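Local coordinates for tetratricopeptide TPR_2 repeat protein (Thermobaculum terrenum, PDB 5DJS) that belongs to glycosyl transferase family 41, coupling tetratricopeptide repeat helices to a GT-B-type body, and holds UDP in a pocket of the crystal structure, at residues A45-G50 with A77-N82; L347-K352 with R463-Y468; T437-D442 with L451-G456. The protein carries 1 engineered substitution. All blocks are in the same frame, centred on the assembly; numbering follows the deposited sequence.

Interaction 1: residues A45-G50 with A77-N82; sequences ALHLLG and ASYHYN
His47 and Tyr79 are the closest CA pair of segments 45-50 and 77-82, 6.4 Å apart. Over the two segments the helix axes approach to 10.4 Å and run in nearly the same direction, at an angle of 26°. This spacing is bridged largely by one imidazole, because His47 points its CB toward the other helix and is the main residue of the contact on its side. With CG anti to the backbone N (chi1 168°), the His47 ring extends across the gap to meet the phenol in an offset stack. The two ring centroids lie 4.6 Å apart and the planes are tilted by 30°. The overlap is partial and involves one side of the phenol: Tyr79 CD1 sits over a face of the imidazole, displaced toward its rim and 3.3 Å from His47 ND1. The hydroxyl of Tyr79 is engaged separately, through a hydrogen bond to the side chain of Ser43 on helix 43-56. Asn82 approaches the imidazole differently, with ND2 at its edge, near the ring plane, on the CE1 side; the amide is turned steeply against the ring. That amide nitrogen is held within its own helix by donating to the carbonyl O of Ser78, with Asn82 ND2 and Ser78 O 2.8 Å apart. The same oxygen also accepts a hydrogen bond from the backbone N of Asn82, which comes from the opposite face of its plane. The two segments fall in consecutive tetratricopeptide repeats, and the near-parallel pairing suits such a helical stack. Between them in sequence runs helix 59-72, whose Leu66 touches His47 and whose Leu72 and Leu65 meet Leu46 and Leu49; helix 25-38 packs against Leu46, Leu48 and Leu49, and helix 93-106 against Tyr81.

Interaction 2: residues L347-K352 with R463-Y468; sequences LDLWAK and RTQEEY
Tyr468 OH is held by two hydrogen bonds: the indole NE1 of Trp350 donates to it, and it is also bonded to the backbone carbonyl O of Asp415. The bond from Trp350 NE1 to Tyr468 OH measures 3.2 Å and is nearly straight, at 166°. The hydroxyl lies in the indole plane, at the ring edge, so the N-H points directly at it. Both aromatic side chains are buried, and this bond satisfies the indole nitrogen inside the protein. With a chi1 of 180°, the phenol of Tyr468 swings away from the backbone N and reaches from helix 465-477 toward helix 344-356, where Leu349 meets its flat side. Leu349 CD1 stands over the face of that ring, 4.2 Å from the centroid and 28° off the normal, a CH-pi contact; its nearest ring atom is Tyr468 CD1, at 3.8 Å. The tyrosine therefore uses its face for a methyl group and its hydroxyl end for the polar bond. Gln465 CB, one turn earlier, lies against both methyls of the leucine, 3.9 Å from Leu349 CD1 and from Leu349 CD2, while its OE1 meets CD2 in van der Waals contact. The start of the second helix is fixed by Thr464 at the N-cap position, whose OG1 accepts a capping bond from Glu467 N, 3.2 Å away. The indole also packs on Leu362 and Leu364 of strand 361-365, while Tyr468 touches Ser462 of strand 461-462. The contact thus joins two helices that also pack on strands of the parallel six-stranded sheet, with the Trp350 side chain about 11 Å from bound UDP, an alpha/beta packing characteristic of the Rossmann-like domains of the GT-B fold.

Interaction 3: residues T437-D442 with L451-G456; sequences TLEGAD and LLRWAG
Glu439 and Arg453 form a salt bridge between the loop after strand 435-438 and helix 447-454, in the beta-alpha-beta unit completed by strand 461-462 in the GT-B-type body. Its stronger limb runs from Arg453 NE to Glu439 OE1, at 2.9 Å and 174°. The oxygen lies in the guanidinium plane and is approached on its syn side, with the nitrogen 25° out of the carboxylate plane. A second limb, from Arg453 NH2 to Glu439 OE2, is weak at 3.5 Å. The two planes are turned 38° from each other, so the ion pair is two-pronged but not flat. Both chains are stretched out to reach it, the arginine from CG to NE and the glutamate beyond CG, and they cross at about a right angle. Arg446 NH2 adds a long, weak ion pair to Glu439 OE1. Further in, Thr437 and Leu452 reach toward each other tip to tip, the CG2 methyl of Thr437 lying 3.7 Å from Leu452 CD1. Val461 of the following strand touches Glu439, Leu452 and Arg453, tying the polar and apolar parts together. Helix 447-454 then ends in a Schellman motif, with Gly456 at positive phi as the C-prime residue and its N 3.3 Å from the carbonyl O of Arg453.

Overall arrangement
Interactions 2 and 3 belong to the same parallel-sheet domain, their centres about 16 Å apart, and interaction 3 is nested within the chain loop that interaction 2 closes. They touch directly: Tyr468 CD2 packs 3.5 Å from Thr437 C, and Leu438 CD1 lies against Thr464. Interaction 2 is the most buried of the three and joins helices through an indole bond and a methyl-ring contact; interaction 3, only partly buried, ties a strand and the loop after it to a helix, by a methyl contact and a salt bridge. Interaction 1, also partly buried, relies on ring stacking between repeat helices. Its nearest atoms are about 21 Å from either of the others, and it lies across the chain's centre from interaction 3.

Interaction 1: residues A45-G50 with A77-N82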
loop_
_atom_site.group_PDB
_atom_site.type_symbol
_atom_site.label_atom_id
_atom_site.label_comp_id
_atom_site.label_asym_id
_atom_site.label_seq_id
_atom_site.Cartn_x
_atom_site.Cartn_y
_atom_site.Cartn_z
ATOM N N ALA A 45 17.351 -22.419 -0.494
ATOM C CA ALA A 45 17.103 -22.161 -1.903
ATOM C C ALA A 45 15.610 -22.303 -2.197
ATOM O O ALA A 45 15.051 -21.536 -2.987
ATOM C CB ALA A 45 17.907 -23.131 -2.753
ATOM N N LEU A 46 14.987 -23.312 -1.585
ATOM C CA LEU A 46 13.528 -23.410 -1.490
ATOM C C LEU A 46 12.933 -22.108 -0.968
ATOM O O LEU A 46 12.035 -21.545 -1.586
ATOM C CB LEU A 46 13.117 -24.561 -0.555
ATOM C CG LEU A 46 12.739 -25.953 -1.098
ATOM C CD1 LEU A 46 12.880 -26.132 -2.603
ATOM C CD2 LEU A 46 13.518 -27.031 -0.365
ATOM N N HIS A 47 13.455 -21.644 0.166
ATOM C CA HIS A 47 13.043 -20.370 0.769
ATOM C C HIS A 47 13.170 -19.144 -0.155
ATOM O O HIS A 47 12.245 -18.335 -0.236
ATOM C CB HIS A 47 13.846 -20.105 2.041
ATOM C CG HIS A 47 13.697 -18.710 2.562
ATOM N ND1 HIS A 47 12.521 -18.252 3.113
ATOM C CD2 HIS A 47 14.571 -17.674 2.612
ATOM C CE1 HIS A 47 12.679 -16.994 3.486
ATOM N NE2 HIS A 47 13.909 -16.618 3.187
ATOM N N LEU A 48 14.310 -19.007 -0.827
ATOM C CA LEU A 48 14.563 -17.855 -1.694
ATOM C C LEU A 48 13.668 -17.852 -2.940
ATOM O O LEU A 48 13.119 -16.801 -3.308
ATOM C CB LEU A 48 16.045 -17.790 -2.091
ATOM C CG LEU A 48 16.530 -16.584 -2.913
ATOM C CD1 LEU A 48 16.047 -15.253 -2.347
ATOM C CD2 LEU A 48 18.049 -16.599 -2.998
ATOM N N LEU A 49 13.530 -19.019 -3.578
ATOM C CA LEU A 49 12.505 -19.227 -4.616
ATOM C C LEU A 49 11.092 -18.923 -4.114
ATOM O O LEU A 49 10.264 -18.413 -4.862
ATOM C CB LEU A 49 12.522 -20.656 -5.146
ATOM C CG LEU A 49 13.353 -20.994 -6.370
ATOM C CD1 LEU A 49 13.330 -22.495 -6.592
ATOM C CD2 LEU A 49 12.829 -20.304 -7.614
ATOM N N GLY A 50 10.825 -19.273 -2.861
ATOM C CA GLY A 50 9.634 -18.834 -2.150
ATOM C C GLY A 50 9.402 -17.336 -2.196
ATOM O O GLY A 50 8.345 -16.915 -2.660
ATOM N N ALA A 77 13.058 -18.768 11.756
ATOM C CA ALA A 77 11.975 -17.777 11.808
ATOM C C ALA A 77 11.660 -17.097 10.476
ATOM O O ALA A 77 10.493 -16.781 10.217
ATOM C CB ALA A 77 12.292 -16.706 12.845
ATOM N N SER A 78 12.675 -16.843 9.649
ATOM C CA SER A 78 12.457 -16.119 8.388
ATOM C C SER A 78 11.598 -16.905 7.395
ATOM O O SER A 78 10.886 -16.311 6.597
ATOM C CB SER A 78 13.783 -15.696 7.734
ATOM O OG SER A 78 14.521 -16.811 7.257
ATOM N N TYR A 79 11.656 -18.231 7.461
ATOM C CA TYR A 79 10.842 -19.089 6.598
ATOM C C TYR A 79 9.367 -18.982 6.978
ATOM O O TYR A 79 8.498 -18.973 6.097
ATOM C CB TYR A 79 11.288 -20.558 6.679
ATOM C CG TYR A 79 12.731 -20.863 6.265
ATOM C CD1 TYR A 79 13.578 -19.882 5.732
ATOM C CD2 TYR A 79 13.237 -22.154 6.383
ATOM C CE1 TYR A 79 14.878 -20.178 5.360
ATOM C CE2 TYR A 79 14.541 -22.453 6.009
ATOM C CZ TYR A 79 15.355 -21.458 5.495
ATOM O OH TYR A 79 16.649 -21.738 5.114
ATOM N N HIS A 80 9.097 -18.899 8.284
ATOM C CA HIS A 80 7.747 -18.623 8.792
ATOM C C HIS A 80 7.265 -17.225 8.438
ATOM O O HIS A 80 6.114 -17.062 8.043
ATOM C CB HIS A 80 7.674 -18.809 10.303
ATOM C CG HIS A 80 7.865 -20.226 10.744
ATOM N ND1 HIS A 80 6.832 -21.137 10.796
ATOM C CD2 HIS A 80 8.970 -20.883 11.171
ATOM C CE1 HIS A 80 7.294 -22.295 11.233
ATOM N NE2 HIS A 80 8.589 -22.168 11.465
ATOM N N TYR A 81 8.140 -16.231 8.584
ATOM C CA TYR A 81 7.829 -14.840 8.220
ATOM C C TYR A 81 7.319 -14.745 6.786
ATOM O O TYR A 81 6.220 -14.269 6.539
ATOM C CB TYR A 81 9.066 -13.944 8.406
ATOM C CG TYR A 81 8.967 -12.574 7.771
ATOM C CD1 TYR A 81 7.980 -11.674 8.163
ATOM C CD2 TYR A 81 9.870 -12.176 6.780
ATOM C CE1 TYR A 81 7.889 -10.413 7.585
ATOM C CE2 TYR A 81 9.785 -10.920 6.194
ATOM C CZ TYR A 81 8.792 -10.044 6.601
ATOM O OH TYR A 81 8.695 -8.803 6.033
ATOM N N ASN A 82 8.115 -15.235 5.852
ATOM C CA ASN A 82 7.777 -15.116 4.446
ATOM C C ASN A 82 6.592 -15.949 4.000
ATOM O O ASN A 82 5.875 -15.547 3.085
ATOM C CB ASN A 82 9.009 -15.394 3.606
ATOM C CG ASN A 82 9.999 -14.277 3.728
ATOM O OD1 ASN A 82 9.765 -13.191 3.200
ATOM N ND2 ASN A 82 11.071 -14.497 4.466
#

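Interaction 2: residues L347-K352 with R463-Y468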
loop_
_atom_site.group_PDB
_atom_site.type_symbol
_atom_site.label_atom_id
_atom_site.label_comp_id
_atom_site.label_asym_id
_atom_site.label_seq_id
_atom_site.Cartn_x
_atom_site.Cartn_y
_atom_site.Cartn_z
ATOM N N LEU A 347 -16.994 -10.770 1.534
ATOM C CA LEU A 347 -17.650 -11.893 0.852
ATOM C C LEU A 347 -19.087 -12.155 1.325
ATOM O O LEU A 347 -19.938 -12.460 0.505
ATOM C CB LEU A 347 -16.805 -13.174 0.972
ATOM C CG LEU A 347 -15.776 -13.560 -0.113
ATOM C CD1 LEU A 347 -15.596 -12.541 -1.227
ATOM C CD2 LEU A 347 -14.433 -13.906 0.514
ATOM N N ASP A 348 -19.355 -12.016 2.623
ATOM C CA ASP A 348 -20.725 -12.132 3.141
ATOM C C ASP A 348 -21.662 -11.111 2.477
ATOM O O ASP A 348 -22.770 -11.462 2.061
ATOM C CB ASP A 348 -20.764 -11.955 4.676
ATOM C CG ASP A 348 -20.142 -13.142 5.455
ATOM O OD1 ASP A 348 -19.876 -14.225 4.882
ATOM O OD2 ASP A 348 -19.927 -12.987 6.673
ATOM N N LEU A 349 -21.204 -9.862 2.363
ATOM C CA LEU A 349 -21.996 -8.782 1.757
ATOM C C LEU A 349 -22.159 -8.940 0.253
ATOM O O LEU A 349 -23.260 -8.782 -0.277
ATOM C CB LEU A 349 -21.362 -7.414 2.043
ATOM C CG LEU A 349 -21.170 -6.971 3.495
ATOM C CD1 LEU A 349 -20.902 -5.467 3.549
ATOM C CD2 LEU A 349 -22.352 -7.338 4.395
ATOM N N TRP A 350 -21.058 -9.233 -0.433
ATOM C CA TRP A 350 -21.090 -9.431 -1.888
ATOM C C TRP A 350 -22.014 -10.579 -2.309
ATOM O O TRP A 350 -22.644 -10.514 -3.368
ATOM C CB TRP A 350 -19.683 -9.657 -2.458
ATOM C CG TRP A 350 -18.769 -8.459 -2.378
ATOM C CD1 TRP A 350 -19.091 -7.183 -1.991
ATOM C CD2 TRP A 350 -17.387 -8.431 -2.725
ATOM N NE1 TRP A 350 -17.987 -6.373 -2.057
ATOM C CE2 TRP A 350 -16.925 -7.110 -2.511
ATOM C CE3 TRP A 350 -16.480 -9.401 -3.177
ATOM C CZ2 TRP A 350 -15.593 -6.731 -2.740
ATOM C CZ3 TRP A 350 -15.156 -9.024 -3.410
ATOM C CH2 TRP A 350 -14.728 -7.699 -3.188
ATOM N N ALA A 351 -22.091 -11.613 -1.475
ATOM C CA ALA A 351 -23.011 -12.722 -1.698
ATOM C C ALA A 351 -24.463 -12.260 -1.595
ATOM O O ALA A 351 -25.268 -12.578 -2.470
ATOM C CB ALA A 351 -22.743 -13.848 -0.710
ATOM N N LYS A 352 -24.784 -11.507 -0.542
ATOM C CA LYS A 352 -26.150 -10.995 -0.328
ATOM C C LYS A 352 -26.643 -10.080 -1.451
ATOM O O LYS A 352 -27.813 -10.140 -1.831
ATOM C CB LYS A 352 -26.263 -10.279 1.021
ATOM C CG LYS A 352 -26.246 -11.239 2.199
ATOM C CD LYS A 352 -26.329 -10.514 3.528
ATOM C CE LYS A 352 -26.180 -11.493 4.682
ATOM N NZ LYS A 352 -26.156 -10.781 5.988
ATOM N N ARG A 463 -22.773 3.922 6.060
ATOM C CA ARG A 463 -22.287 3.916 7.441
ATOM C C ARG A 463 -22.551 2.560 8.120
ATOM O O ARG A 463 -22.090 2.348 9.239
ATOM C CB ARG A 463 -22.953 5.040 8.260
ATOM C CG ARG A 463 -22.948 6.427 7.609
ATOM C CD ARG A 463 -24.339 7.060 7.627
ATOM N NE ARG A 463 -24.460 8.180 6.686
ATOM C CZ ARG A 463 -24.235 9.472 6.961
ATOM N NH1 ARG A 463 -23.865 9.883 8.178
ATOM N NH2 ARG A 463 -24.382 10.379 5.992
ATOM N N THR A 464 -23.314 1.672 7.470
ATOM C CA THR A 464 -23.556 0.303 7.955
ATOM C C THR A 464 -23.488 -0.701 6.816
ATOM O O THR A 464 -23.624 -0.355 5.644
ATOM C CB THR A 464 -24.938 0.143 8.611
ATOM O OG1 THR A 464 -25.956 0.432 7.649
ATOM C CG2 THR A 464 -25.095 1.068 9.804
ATOM N N GLN A 465 -23.294 -1.957 7.180
ATOM C CA GLN A 465 -23.124 -3.020 6.194
ATOM C C GLN A 465 -24.402 -3.290 5.416
ATOM O O GLN A 465 -24.339 -3.610 4.232
ATOM C CB GLN A 465 -22.621 -4.308 6.858
ATOM C CG GLN A 465 -21.203 -4.201 7.407
ATOM C CD GLN A 465 -20.630 -5.529 7.875
ATOM O OE1 GLN A 465 -21.276 -6.573 7.777
ATOM N NE2 GLN A 465 -19.404 -5.492 8.393
ATOM N N GLU A 466 -25.558 -3.158 6.062
ATOM C CA GLU A 466 -26.820 -3.367 5.352
ATOM C C GLU A 466 -27.136 -2.164 4.445
ATOM O O GLU A 466 -27.797 -2.324 3.418
ATOM C CB GLU A 466 -27.959 -3.739 6.324
ATOM C CG GLU A 466 -28.838 -2.597 6.817
ATOM C CD GLU A 466 -29.721 -2.982 7.994
ATOM O OE1 GLU A 466 -30.599 -2.174 8.365
ATOM O OE2 GLU A 466 -29.541 -4.087 8.554
ATOM N N GLU A 467 -26.648 -0.975 4.815
ATOM C CA GLU A 467 -26.736 0.210 3.950
ATOM C C GLU A 467 -25.816 0.083 2.731
ATOM O O GLU A 467 -26.133 0.591 1.654
ATOM C CB GLU A 467 -26.416 1.486 4.748
ATOM C CG GLU A 467 -26.626 2.792 3.982
ATOM C CD GLU A 467 -26.408 4.047 4.824
ATOM O OE1 GLU A 467 -26.129 3.940 6.043
ATOM O OE2 GLU A 467 -26.522 5.155 4.253
ATOM N N TYR A 468 -24.669 -0.571 2.918
ATOM C CA TYR A 468 -23.740 -0.894 1.824
ATOM C C TYR A 468 -24.463 -1.692 0.750
ATOM O O TYR A 468 -24.386 -1.350 -0.427
ATOM C CB TYR A 468 -22.546 -1.691 2.368
ATOM C CG TYR A 468 -21.471 -2.120 1.377
ATOM C CD1 TYR A 468 -21.646 -3.230 0.543
ATOM C CD2 TYR A 468 -20.241 -1.467 1.333
ATOM C CE1 TYR A 468 -20.643 -3.641 -0.326
ATOM C CE2 TYR A 468 -19.234 -1.870 0.462
ATOM C CZ TYR A 468 -19.437 -2.954 -0.360
ATOM O OH TYR A 468 -18.442 -3.338 -1.217
#

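Interaction 3: residues T437-D442 with L451-G456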
loop_
_atom_site.group_PDB
_atom_site.type_symbol
_atom_site.label_atom_id
_atom_site.label_comp_id
_atom_site.label_asym_id
_atom_site.label_seq_id
_atom_site.Cartn_x
_atom_site.Cartn_y
_atom_site.Cartn_z
ATOM N N THR A 437 -18.899 1.973 -0.953
ATOM C CA THR A 437 -17.973 1.735 0.165
ATOM C C THR A 437 -18.700 1.724 1.491
ATOM O O THR A 437 -19.809 2.250 1.597
ATOM C CB THR A 437 -16.896 2.834 0.290
ATOM O OG1 THR A 437 -17.478 4.053 0.780
ATOM C CG2 THR A 437 -16.264 3.134 -1.034
ATOM N N LEU A 438 -18.056 1.134 2.498
ATOM C CA LEU A 438 -18.415 1.355 3.897
ATOM C C LEU A 438 -17.441 2.384 4.494
ATOM O O LEU A 438 -16.227 2.295 4.300
ATOM C CB LEU A 438 -18.368 0.046 4.687
ATOM C CG LEU A 438 -18.679 0.111 6.194
ATOM C CD1 LEU A 438 -20.110 0.553 6.446
ATOM C CD2 LEU A 438 -18.422 -1.224 6.885
ATOM N N GLU A 439 -17.985 3.370 5.200
ATOM C CA GLU A 439 -17.183 4.311 5.969
ATOM C C GLU A 439 -16.934 3.649 7.321
ATOM O O GLU A 439 -17.840 3.578 8.156
ATOM C CB GLU A 439 -17.923 5.654 6.115
ATOM C CG GLU A 439 -17.122 6.761 6.774
ATOM C CD GLU A 439 -17.865 8.088 6.818
ATOM O OE1 GLU A 439 -17.434 9.014 6.097
ATOM O OE2 GLU A 439 -18.871 8.203 7.565
ATOM N N GLY A 440 -15.721 3.121 7.507
ATOM C CA GLY A 440 -15.289 2.554 8.791
ATOM C C GLY A 440 -14.965 3.641 9.810
ATOM O O GLY A 440 -14.718 4.783 9.444
ATOM N N ALA A 441 -14.977 3.287 11.092
ATOM C CA ALA A 441 -14.706 4.245 12.176
ATOM C C ALA A 441 -13.219 4.187 12.482
ATOM O O ALA A 441 -12.808 3.859 13.592
ATOM C CB ALA A 441 -15.537 3.896 13.406
ATOM N N ASP A 442 -12.414 4.514 11.481
ATOM C CA ASP A 442 -11.070 3.959 11.355
ATOM C C ASP A 442 -10.425 4.484 10.077
ATOM O O ASP A 442 -11.004 4.386 9.002
ATOM C CB ASP A 442 -11.189 2.425 11.271
ATOM C CG ASP A 442 -9.874 1.735 11.064
ATOM O OD1 ASP A 442 -8.838 2.187 11.606
ATOM O OD2 ASP A 442 -9.897 0.709 10.363
ATOM N N LEU A 451 -12.520 10.097 -0.331
ATOM C CA LEU A 451 -12.480 10.386 -1.780
ATOM C C LEU A 451 -13.870 10.737 -2.303
ATOM O O LEU A 451 -14.065 11.791 -2.896
ATOM C CB LEU A 451 -11.934 9.179 -2.573
ATOM C CG LEU A 451 -11.305 9.347 -3.970
ATOM C CD1 LEU A 451 -11.601 8.132 -4.836
ATOM C CD2 LEU A 451 -11.729 10.600 -4.719
ATOM N N LEU A 452 -14.826 9.846 -2.050
ATOM C CA LEU A 452 -16.201 10.011 -2.510
ATOM C C LEU A 452 -16.878 11.268 -1.933
ATOM O O LEU A 452 -17.530 12.016 -2.672
ATOM C CB LEU A 452 -17.026 8.755 -2.185
ATOM C CG LEU A 452 -16.651 7.452 -2.912
ATOM C CD1 LEU A 452 -17.485 6.311 -2.373
ATOM C CD2 LEU A 452 -16.824 7.548 -4.420
ATOM N N ARG A 453 -16.715 11.510 -0.634
ATOM C CA ARG A 453 -17.262 12.721 -0.010
ATOM C C ARG A 453 -16.700 14.008 -0.655
ATOM O O ARG A 453 -17.459 14.906 -1.017
ATOM C CB ARG A 453 -17.002 12.727 1.496
ATOM C CG ARG A 453 -17.862 11.747 2.282
ATOM C CD ARG A 453 -17.848 12.061 3.775
ATOM N NE ARG A 453 -18.670 11.125 4.548
ATOM C CZ ARG A 453 -20.011 11.119 4.604
ATOM N NH1 ARG A 453 -20.752 12.001 3.926
ATOM N NH2 ARG A 453 -20.626 10.203 5.355
ATOM N N TRP A 454 -15.381 14.063 -0.834
ATOM C CA TRP A 454 -14.725 15.212 -1.481
ATOM C C TRP A 454 -15.079 15.395 -2.961
ATOM O O TRP A 454 -14.950 16.501 -3.479
ATOM C CB TRP A 454 -13.198 15.124 -1.351
ATOM C CG TRP A 454 -12.677 15.330 0.037
ATOM C CD1 TRP A 454 -11.957 14.443 0.774
ATOM C CD2 TRP A 454 -12.826 16.502 0.852
ATOM N NE1 TRP A 454 -11.644 14.983 2.001
ATOM C CE2 TRP A 454 -12.159 16.249 2.074
ATOM C CE3 TRP A 454 -13.457 17.740 0.668
ATOM C CZ2 TRP A 454 -12.111 17.187 3.115
ATOM C CZ3 TRP A 454 -13.408 18.677 1.701
ATOM C CH2 TRP A 454 -12.738 18.394 2.911
ATOM N N ALA A 455 -15.506 14.328 -3.639
ATOM C CA ALA A 455 -15.896 14.404 -5.050
ATOM C C ALA A 455 -17.422 14.562 -5.258
ATOM O O ALA A 455 -17.912 14.397 -6.376
ATOM C CB ALA A 455 -15.374 13.177 -5.789
ATOM N N GLY A 456 -18.168 14.874 -4.195
ATOM C CA GLY A 456 -19.617 15.081 -4.292
ATOM C C GLY A 456 -20.477 13.830 -4.160
ATOM O O GLY A 456 -21.691 13.936 -4.016
#